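Local coordinates for response regulator receiver protein (Pseudoalteromonas atlantica T6c, PDB 3KTO) that probably acts as the receiver module of a two-component signalling system and may take part in transcription control, at residues Ile52-Ala58 against Leu81-Ala87. Residues are numbered along the deposited sequence; the frame is centred on the assembly and turned at random.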
loop_
_atom_site.group_PDB
_atom_site.type_symbol
_atom_site.label_atom_id
_atom_site.label_comp_id
_atom_site.label_asym_id
_atom_site.label_seq_id
_atom_site.Cartn_x
_atom_site.Cartn_y
_atom_site.Cartn_z
ATOM N N ILE A 52 -26.237 9.489 -7.519
ATOM C CA ILE A 52 -26.852 9.531 -6.203
ATOM C C ILE A 52 -25.816 9.547 -5.081
ATOM O O ILE A 52 -26.140 9.895 -3.952
ATOM C CB ILE A 52 -27.791 8.323 -5.990
ATOM C CG1 ILE A 52 -26.992 7.021 -6.064
ATOM C CG2 ILE A 52 -28.885 8.325 -7.056
ATOM C CD1 ILE A 52 -27.761 5.794 -5.642
ATOM N N GLY A 53 -24.574 9.173 -5.388
ATOM C CA GLY A 53 -23.547 9.174 -4.357
ATOM C C GLY A 53 -22.119 9.136 -4.872
ATOM O O GLY A 53 -21.885 9.095 -6.083
HETATM N N MSE A 54 -21.162 9.160 -3.946
HETATM C CA MSE A 54 -19.748 9.118 -4.295
HETATM C C MSE A 54 -18.920 8.348 -3.264
HETATM O O MSE A 54 -19.291 8.241 -2.099
HETATM C CB MSE A 54 -19.173 10.539 -4.424
HETATM C CG MSE A 54 -19.642 11.317 -5.661
HETATM SE SE MSE A 54 -18.667 12.981 -5.966
HETATM C CE MSE A 54 -16.933 12.243 -6.100
ATOM N N ILE A 55 -17.798 7.811 -3.722
ATOM C CA ILE A 55 -16.856 7.085 -2.874
ATOM C C ILE A 55 -15.525 7.707 -3.259
ATOM O O ILE A 55 -15.166 7.748 -4.445
ATOM C CB ILE A 55 -16.837 5.591 -3.174
ATOM C CG1 ILE A 55 -18.229 5.003 -2.922
ATOM C CG2 ILE A 55 -15.779 4.903 -2.305
ATOM C CD1 ILE A 55 -18.317 3.487 -3.102
ATOM N N ILE A 56 -14.806 8.215 -2.265
ATOM C CA ILE A 56 -13.548 8.891 -2.535
ATOM C C ILE A 56 -12.434 8.456 -1.591
ATOM O O ILE A 56 -12.634 8.370 -0.377
ATOM C CB ILE A 56 -13.731 10.426 -2.408
ATOM C CG1 ILE A 56 -14.903 10.897 -3.283
ATOM C CG2 ILE A 56 -12.462 11.149 -2.801
ATOM C CD1 ILE A 56 -15.189 12.412 -3.153
ATOM N N GLU A 57 -11.271 8.175 -2.175
ATOM C CA GLU A 57 -10.077 7.792 -1.430
ATOM C C GLU A 57 -9.591 9.112 -0.844
ATOM O O GLU A 57 -9.442 10.102 -1.562
ATOM C CB GLU A 57 -9.032 7.191 -2.385
ATOM C CG GLU A 57 -7.562 7.310 -1.949
ATOM C CD GLU A 57 -7.242 6.608 -0.641
ATOM O OE1 GLU A 57 -7.464 5.380 -0.537
ATOM O OE2 GLU A 57 -6.757 7.291 0.287
ATOM N N ALA A 58 -9.370 9.128 0.465
ATOM C CA ALA A 58 -8.941 10.340 1.151
ATOM C C ALA A 58 -7.616 10.915 0.685
ATOM O O ALA A 58 -7.445 12.138 0.664
ATOM C CB ALA A 58 -8.877 10.093 2.686
ATOM N N LEU A 81 -23.893 15.230 -2.587
ATOM C CA LEU A 81 -24.132 13.811 -2.801
ATOM C C LEU A 81 -23.558 13.046 -1.623
ATOM O O LEU A 81 -22.442 13.325 -1.189
ATOM C CB LEU A 81 -23.440 13.343 -4.080
ATOM C CG LEU A 81 -23.845 13.996 -5.404
ATOM C CD1 LEU A 81 -22.880 13.572 -6.503
ATOM C CD2 LEU A 81 -25.268 13.600 -5.753
ATOM N N PRO A 82 -24.316 12.079 -1.081
ATOM C CA PRO A 82 -23.825 11.293 0.054
ATOM C C PRO A 82 -22.475 10.733 -0.355
ATOM O O PRO A 82 -22.366 10.066 -1.387
ATOM C CB PRO A 82 -24.875 10.197 0.197
ATOM C CG PRO A 82 -26.122 10.859 -0.298
ATOM C CD PRO A 82 -25.639 11.605 -1.515
ATOM N N THR A 83 -21.448 11.006 0.441
ATOM C CA THR A 83 -20.113 10.543 0.109
ATOM C C THR A 83 -19.473 9.656 1.166
ATOM O O THR A 83 -19.469 9.981 2.354
ATOM C CB THR A 83 -19.185 11.738 -0.155
ATOM O OG1 THR A 83 -19.707 12.518 -1.241
ATOM C CG2 THR A 83 -17.778 11.261 -0.486
ATOM N N ILE A 84 -18.940 8.528 0.710
ATOM C CA ILE A 84 -18.251 7.576 1.570
ATOM C C ILE A 84 -16.756 7.825 1.342
ATOM O O ILE A 84 -16.266 7.685 0.223
ATOM C CB ILE A 84 -18.554 6.111 1.155
ATOM C CG1 ILE A 84 -20.051 5.821 1.251
ATOM C CG2 ILE A 84 -17.782 5.154 2.032
ATOM C CD1 ILE A 84 -20.426 4.437 0.724
ATOM N N VAL A 85 -16.037 8.223 2.380
ATOM C CA VAL A 85 -14.605 8.455 2.244
ATOM C C VAL A 85 -13.850 7.214 2.749
ATOM O O VAL A 85 -14.185 6.664 3.797
ATOM C CB VAL A 85 -14.182 9.710 3.031
ATOM C CG1 VAL A 85 -12.672 9.850 3.013
ATOM C CG2 VAL A 85 -14.831 10.954 2.401
HETATM N N MSE A 86 -12.855 6.762 1.984
HETATM C CA MSE A 86 -12.077 5.583 2.342
HETATM C C MSE A 86 -10.590 5.918 2.351
HETATM O O MSE A 86 -10.134 6.788 1.611
HETATM C CB MSE A 86 -12.334 4.458 1.340
HETATM C CG MSE A 86 -13.809 4.073 1.199
HETATM SE SE MSE A 86 -14.079 2.585 -0.021
HETATM C CE MSE A 86 -13.678 1.159 1.223
ATOM N N ALA A 87 -9.837 5.225 3.193
ATOM C CA ALA A 87 -8.401 5.463 3.281
ATOM C C ALA A 87 -7.716 4.220 3.824
ATOM O O ALA A 87 -8.240 3.546 4.707
ATOM C CB ALA A 87 -8.119 6.670 4.193
#
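Five backbone hydrogen bonds join Met54, Ile56 and Ala58 to Pro82, Ile84 and Met86, and parallel pairing is here seen in its regular form. Ile56 donates to Ile84 and accepts from Met86, and the last rung, Ala58 N to Met86 O, spans 2.7 Å. On one face, chi1 of -61° sets Ile55 CG2 anti to N. This methyl meets Met86 SE at 3.7 Å, the two side chains crossing obliquely.

The other face carries Met54, Ile56, Thr83 and Val85, with helix 66-76 touching Met54, Thr83 and Val85. Thr83 serves two ends there: its OG1 donates to Leu81 O at 2.9 Å, from above the carbonyl plane, while CG2, anti to the backbone N, meets Ile56 CD1 at 3.9 Å. Replacing Thr83 by an alanine would probably leave Leu81 O without this hydroxyl donor and open a gap beside Ile56 CD1. Nearer the strand start, Leu81 CD1 reaches Met54 CG at 4.0 Å.

At the C-terminal end, the Glu57 side chain, bent at chi2 (61°), sets its carboxylate across Met86 O, with CD, OE1 and OE2 all 3.7 Å from that oxygen; OE1 forms a salt bridge with Lys109 and OE2 accepts from His59 N. Strands 51-57 and 83-87, linked through helix 66-76, form a beta-alpha-beta crossover at the centre of the five-stranded parallel sheet of the CheY-like receiver fold.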